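Local structure of exonuclease (Laribacter hongkongensis, 3SYY) at residues A11-V21 against L88-A99. The protein is an alkaline exonuclease of the lambda-exonuclease-like PDDEXK group, which digests double-stranded DNA with strict 5'-to-3' polarity and binds magnesium ions. Residues are numbered along the deposited sequence; the frame is centred on the assembly and turned at random.
Sequences ARLGKVTASRV and LIDHPTIAGFGA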
ATOM      1  N   ALA A  11      26.428 -12.068  -4.933  1.00 45.03           N
ATOM      2  CA  ALA A  11      27.493 -11.187  -4.463  1.00 43.10           C
ATOM      3  C   ALA A  11      27.005 -10.260  -3.344  1.00 41.74           C
ATOM      4  O   ALA A  11      27.804  -9.759  -2.560  1.00 41.55           O
ATOM      5  CB  ALA A  11      28.043 -10.366  -5.640  1.00 43.28           C
ATOM      6  N   ARG A  12      25.689 -10.049  -3.273  1.00 39.84           N
ATOM      7  CA  ARG A  12      25.078  -9.108  -2.336  1.00 38.83           C
ATOM      8  C   ARG A  12      24.482  -9.778  -1.079  1.00 37.98           C
ATOM      9  O   ARG A  12      24.243  -9.100  -0.070  1.00 37.58           O
ATOM     10  CB  ARG A  12      24.003  -8.305  -3.081  1.00 38.29           C
ATOM     11  CG  ARG A  12      24.640  -7.425  -4.130  1.00 40.29           C
ATOM     12  CD  ARG A  12      23.671  -6.664  -5.057  1.00 45.34           C
ATOM     13  NE  ARG A  12      24.453  -5.762  -5.939  1.00 47.57           N
ATOM     14  CZ  ARG A  12      25.287  -6.177  -6.908  1.00 47.88           C
ATOM     15  NH1 ARG A  12      25.951  -5.291  -7.646  1.00 48.66           N
ATOM     16  NH2 ARG A  12      25.467  -7.474  -7.153  1.00 45.14           N
ATOM     17  N   LEU A  13      24.249 -11.085  -1.155  1.00 37.03           N
ATOM     18  CA  LEU A  13      23.587 -11.843  -0.060  1.00 36.64           C
ATOM     19  C   LEU A  13      24.228 -11.651   1.319  1.00 34.92           C
ATOM     20  O   LEU A  13      25.426 -11.825   1.484  1.00 36.34           O
ATOM     21  CB  LEU A  13      23.478 -13.348  -0.396  1.00 37.30           C
ATOM     22  CG  LEU A  13      22.644 -14.180   0.613  1.00 38.52           C
ATOM     23  CD1 LEU A  13      21.189 -13.957   0.389  1.00 38.15           C
ATOM     24  CD2 LEU A  13      22.978 -15.687   0.463  1.00 41.35           C
ATOM     25  N   GLY A  14      23.441 -11.229   2.303  1.00 33.90           N
ATOM     26  CA  GLY A  14      23.956 -11.051   3.643  1.00 32.13           C
ATOM     27  C   GLY A  14      24.841  -9.837   3.881  1.00 31.84           C
ATOM     28  O   GLY A  14      25.287  -9.630   4.993  1.00 30.41           O
ATOM     29  N   LYS A  15      25.078  -9.011   2.857  1.00 31.00           N
ATOM     30  CA  LYS A  15      26.003  -7.863   3.011  1.00 29.82           C
ATOM     31  C   LYS A  15      25.261  -6.559   3.201  1.00 28.87           C
ATOM     32  O   LYS A  15      24.163  -6.379   2.680  1.00 28.57           O
ATOM     33  CB  LYS A  15      26.927  -7.727   1.794  1.00 30.57           C
ATOM     34  CG  LYS A  15      27.891  -8.885   1.605  1.00 32.06           C
ATOM     35  CD  LYS A  15      28.793  -8.657   0.373  1.00 33.35           C
ATOM     36  CE  LYS A  15      29.747  -9.778   0.204  1.00 33.75           C
ATOM     37  NZ  LYS A  15      30.415  -9.677  -1.127  1.00 35.14           N
ATOM     38  N   VAL A  16      25.850  -5.656   3.980  1.00 27.89           N
ATOM     39  CA  VAL A  16      25.439  -4.284   3.998  1.00 27.70           C
ATOM     40  C   VAL A  16      25.878  -3.674   2.650  1.00 28.45           C
ATOM     41  O   VAL A  16      27.029  -3.842   2.245  1.00 26.90           O
ATOM     42  CB  VAL A  16      26.066  -3.526   5.149  1.00 27.02           C
ATOM     43  CG1 VAL A  16      25.746  -2.028   5.059  1.00 28.00           C
ATOM     44  CG2 VAL A  16      25.543  -4.094   6.485  1.00 30.11           C
ATOM     45  N   THR A  17      24.952  -3.016   1.949  1.00 28.04           N
ATOM     46  CA  THR A  17      25.332  -2.391   0.680  1.00 29.05           C
ATOM     47  C   THR A  17      25.238  -0.873   0.786  1.00 28.42           C
ATOM     48  O   THR A  17      24.531  -0.324   1.637  1.00 26.89           O
ATOM     49  CB  THR A  17      24.495  -2.895  -0.504  1.00 30.03           C
ATOM     50  OG1 THR A  17      23.098  -2.700  -0.196  1.00 32.09           O
ATOM     51  CG2 THR A  17      24.767  -4.373  -0.797  1.00 30.43           C
ATOM     52  N   ALA A  18      25.968  -0.182  -0.086  1.00 27.57           N
ATOM     53  CA  ALA A  18      25.985   1.279  -0.069  1.00 29.14           C
ATOM     54  C   ALA A  18      24.548   1.872  -0.164  1.00 28.58           C
ATOM     55  O   ALA A  18      24.241   2.857   0.474  1.00 28.05           O
ATOM     56  CB  ALA A  18      26.839   1.800  -1.273  1.00 27.71           C
ATOM     57  N   SER A  19      23.697   1.248  -0.958  1.00 30.12           N
ATOM     58  CA  SER A  19      22.329   1.768  -1.164  1.00 32.77           C
ATOM     59  C   SER A  19      21.475   1.710   0.110  1.00 32.54           C
ATOM     60  O   SER A  19      20.411   2.320   0.174  1.00 31.60           O
ATOM     61  CB  SER A  19      21.646   1.009  -2.291  1.00 33.64           C
ATOM     62  OG  SER A  19      21.664  -0.374  -2.002  1.00 40.52           O
ATOM     63  N   ARG A  20      21.964   1.006   1.139  1.00 30.06           N
ATOM     64  CA  ARG A  20      21.181   0.855   2.364  1.00 30.29           C
ATOM     65  C   ARG A  20      21.863   1.475   3.546  1.00 30.52           C
ATOM     66  O   ARG A  20      21.380   1.389   4.694  1.00 30.53           O
ATOM     67  CB  ARG A  20      20.912  -0.640   2.650  1.00 29.82           C
ATOM     68  CG  ARG A  20      20.169  -1.379   1.510  1.00 29.77           C
ATOM     69  CD  ARG A  20      18.748  -0.800   1.278  1.00 32.94           C
ATOM     70  NE  ARG A  20      17.828  -0.975   2.416  1.00 29.19           N
ATOM     71  CZ  ARG A  20      17.202  -2.111   2.750  1.00 28.17           C
ATOM     72  NH1 ARG A  20      17.331  -3.230   2.040  1.00 26.58           N
ATOM     73  NH2 ARG A  20      16.395  -2.119   3.815  1.00 27.55           N
ATOM     74  N   VAL A  21      23.007   2.124   3.310  1.00 30.34           N
ATOM     75  CA  VAL A  21      23.726   2.706   4.438  1.00 30.11           C
ATOM     76  C   VAL A  21      22.883   3.715   5.189  1.00 31.15           C
ATOM     77  O   VAL A  21      22.961   3.815   6.429  1.00 30.93           O
ATOM     78  CB  VAL A  21      25.105   3.282   4.018  1.00 30.31           C
ATOM     79  CG1 VAL A  21      25.652   4.165   5.100  1.00 30.53           C
ATOM     80  CG2 VAL A  21      26.053   2.155   3.788  1.00 29.42           C
ATOM     81  N   LEU A  88      29.852  -5.565  -7.840  1.00 40.26           N
ATOM     82  CA  LEU A  88      29.982  -5.228  -6.438  1.00 39.25           C
ATOM     83  C   LEU A  88      31.444  -5.171  -6.036  1.00 38.40           C
ATOM     84  O   LEU A  88      32.195  -6.094  -6.289  1.00 39.22           O
ATOM     85  CB  LEU A  88      29.240  -6.261  -5.596  1.00 39.62           C
ATOM     86  CG  LEU A  88      29.222  -5.811  -4.144  1.00 40.12           C
ATOM     87  CD1 LEU A  88      27.982  -4.953  -3.898  1.00 38.92           C
ATOM     88  CD2 LEU A  88      29.260  -7.030  -3.282  1.00 41.53           C
ATOM     89  N   ILE A  89      31.841  -4.079  -5.407  1.00 37.49           N
ATOM     90  CA  ILE A  89      33.196  -3.912  -4.917  1.00 36.70           C
ATOM     91  C   ILE A  89      33.155  -4.022  -3.406  1.00 36.61           C
ATOM     92  O   ILE A  89      32.511  -3.215  -2.734  1.00 35.34           O
ATOM     93  CB  ILE A  89      33.738  -2.490  -5.272  1.00 36.62           C
ATOM     94  CG1 ILE A  89      33.610  -2.215  -6.784  1.00 37.18           C
ATOM     95  CG2 ILE A  89      35.191  -2.287  -4.775  1.00 37.83           C
ATOM     96  CD1 ILE A  89      34.423  -3.142  -7.605  1.00 36.59           C
ATOM     97  N   ASP A  90      33.868  -5.001  -2.859  1.00 36.97           N
ATOM     98  CA  ASP A  90      33.922  -5.145  -1.402  1.00 37.14           C
ATOM     99  C   ASP A  90      34.735  -4.039  -0.720  1.00 37.43           C
ATOM    100  O   ASP A  90      35.697  -3.497  -1.294  1.00 37.38           O
ATOM    101  CB  ASP A  90      34.398  -6.571  -1.053  1.00 37.64           C
ATOM    102  CG  ASP A  90      33.391  -7.627  -1.495  1.00 40.22           C
ATOM    103  OD1 ASP A  90      32.177  -7.523  -1.168  1.00 43.23           O
ATOM    104  OD2 ASP A  90      33.779  -8.553  -2.206  1.00 45.26           O
ATOM    105  N   HIS A  91      34.336  -3.652   0.478  1.00 35.52           N
ATOM    106  CA  HIS A  91      35.094  -2.663   1.210  1.00 36.23           C
ATOM    107  C   HIS A  91      36.493  -3.266   1.411  1.00 37.68           C
ATOM    108  O   HIS A  91      36.624  -4.489   1.584  1.00 36.95           O
ATOM    109  CB  HIS A  91      34.425  -2.348   2.532  1.00 35.77           C
ATOM    110  CG  HIS A  91      35.134  -1.311   3.339  1.00 35.61           C
ATOM    111  ND1 HIS A  91      34.744   0.019   3.377  1.00 37.05           N
ATOM    112  CD2 HIS A  91      36.213  -1.412   4.154  1.00 31.33           C
ATOM    113  CE1 HIS A  91      35.554   0.687   4.180  1.00 33.23           C
ATOM    114  NE2 HIS A  91      36.443  -0.163   4.678  1.00 36.15           N
ATOM    115  N   PRO A  92      37.544  -2.440   1.272  1.00 38.63           N
ATOM    116  CA  PRO A  92      38.901  -3.041   1.360  1.00 39.84           C
ATOM    117  C   PRO A  92      39.194  -3.813   2.686  1.00 40.05           C
ATOM    118  O   PRO A  92      39.909  -4.807   2.639  1.00 40.81           O
ATOM    119  CB  PRO A  92      39.851  -1.833   1.163  1.00 39.93           C
ATOM    120  CG  PRO A  92      39.008  -0.597   1.379  1.00 39.65           C
ATOM    121  CD  PRO A  92      37.588  -1.010   0.939  1.00 38.71           C
ATOM    122  N   THR A  93      38.612  -3.390   3.816  1.00 40.55           N
ATOM    123  CA  THR A  93      38.882  -3.991   5.138  1.00 41.22           C
ATOM    124  C   THR A  93      37.667  -4.449   6.014  1.00 41.64           C
ATOM    125  O   THR A  93      37.827  -5.215   6.997  1.00 40.97           O
ATOM    126  CB  THR A  93      39.738  -3.044   5.977  1.00 41.64           C
ATOM    127  OG1 THR A  93      38.973  -1.875   6.273  1.00 43.10           O
ATOM    128  CG2 THR A  93      41.035  -2.659   5.199  1.00 40.88           C
ATOM    129  N   ILE A  94      36.470  -3.970   5.695  1.00 39.95           N
ATOM    130  CA  ILE A  94      35.290  -4.366   6.481  1.00 38.11           C
ATOM    131  C   ILE A  94      34.568  -5.506   5.776  1.00 37.32           C
ATOM    132  O   ILE A  94      33.960  -5.337   4.699  1.00 36.61           O
ATOM    133  CB  ILE A  94      34.342  -3.193   6.749  1.00 37.82           C
ATOM    134  CG1 ILE A  94      35.091  -2.060   7.435  1.00 37.47           C
ATOM    135  CG2 ILE A  94      33.090  -3.697   7.562  1.00 37.30           C
ATOM    136  CD1 ILE A  94      34.272  -0.760   7.646  1.00 33.54           C
ATOM    137  N   ALA A  95      34.665  -6.708   6.350  1.00 36.12           N
ATOM    138  CA  ALA A  95      34.047  -7.855   5.711  1.00 34.11           C
ATOM    139  C   ALA A  95      32.506  -7.695   5.774  1.00 32.65           C
ATOM    140  O   ALA A  95      31.992  -7.133   6.747  1.00 31.42           O
ATOM    141  CB  ALA A  95      34.476  -9.149   6.438  1.00 36.08           C
ATOM    142  N   GLY A  96      31.824  -8.182   4.731  1.00 30.99           N
ATOM    143  CA  GLY A  96      30.348  -8.195   4.628  1.00 31.41           C
ATOM    144  C   GLY A  96      29.763  -6.833   4.255  1.00 30.47           C
ATOM    145  O   GLY A  96      28.631  -6.500   4.638  1.00 28.84           O
ATOM    146  N   PHE A  97      30.547  -6.038   3.514  1.00 29.83           N
ATOM    147  CA  PHE A  97      30.184  -4.642   3.201  1.00 30.17           C
ATOM    148  C   PHE A  97      30.723  -4.321   1.816  1.00 30.40           C
ATOM    149  O   PHE A  97      31.899  -4.600   1.514  1.00 29.25           O
ATOM    150  CB  PHE A  97      30.800  -3.736   4.259  1.00 29.92           C
ATOM    151  CG  PHE A  97      30.476  -2.229   4.169  1.00 31.99           C
ATOM    152  CD1 PHE A  97      31.417  -1.310   4.672  1.00 29.33           C
ATOM    153  CD2 PHE A  97      29.262  -1.724   3.680  1.00 30.31           C
ATOM    154  CE1 PHE A  97      31.186   0.086   4.682  1.00 28.69           C
ATOM    155  CE2 PHE A  97      29.004  -0.331   3.682  1.00 28.96           C
ATOM    156  CZ  PHE A  97      29.942   0.588   4.185  1.00 31.77           C
ATOM    157  N   GLY A  98      29.866  -3.732   0.987  1.00 29.43           N
ATOM    158  CA  GLY A  98      30.247  -3.487  -0.382  1.00 30.57           C
ATOM    159  C   GLY A  98      29.415  -2.424  -1.052  1.00 30.64           C
ATOM    160  O   GLY A  98      28.445  -1.888  -0.476  1.00 29.09           O
ATOM    161  N   ALA A  99      29.804  -2.097  -2.288  1.00 30.68           N
ATOM    162  CA  ALA A  99      29.140  -0.983  -2.990  1.00 31.45           C
ATOM    163  C   ALA A  99      29.099  -1.282  -4.470  1.00 32.54           C
ATOM    164  O   ALA A  99      30.017  -1.911  -5.008  1.00 31.91           O
ATOM    165  CB  ALA A  99      29.885   0.356  -2.744  1.00 30.26           C
TER
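K15 reaches across to D90: its NZ lies 2.8 Å from D90 OD1, a salt bridge that meets the carboxylate on its syn side, 19° out of plane. The same NZ donates to A11 O at 3.0 Å, so one ammonium links the A11 carbonyl to the D90 carboxylate. The lysine's CB and CG lie against the G96 carbonyl, and the chain is extended from CG to NZ. L88 is wedged between K15 and R12. Its CG is anti to the backbone N (chi1 -173°), carrying the branched end across, where CD2 meets A11 O and lies 3.6 Å from K15 NZ, while CB lies over one face of the R12 guanidinium, offset toward the rim.

Beneath these side chains the backbones pair as parallel strands, V16 beside F97 and T17 beside G98. V16 N donates to G96 O at 3.0 Å, G98 N returns a bond to V16 O at 3.1 Å, and A18 N makes a weak one to G98 O. On the other side of the sheet from K15 and L88, V16 CG1 packs 3.8 Å from F97 CD2, and V21 CG2 comes to the ring's edge at CE2. V16 O also lies at that edge, in the ring plane. A18 CB against A99 CB, 3.7 Å apart, continues the apolar layer, which T140 of helix 132-145 and F187 of helix 174-205 help cover.

Further out, W8 holds R12 through a cation-pi contact and a hydrogen bond to W8 O, and R12 NH1 is hydrogen-bonded to S100 OG of the magnesium site. The type II turn R12-K15 leads into strand 16-17, an outer edge of a small mixed sheet with 97-99 in the middle, antiparallel to 89-90, next to the two-magnesium centre of this PDDEXK nuclease.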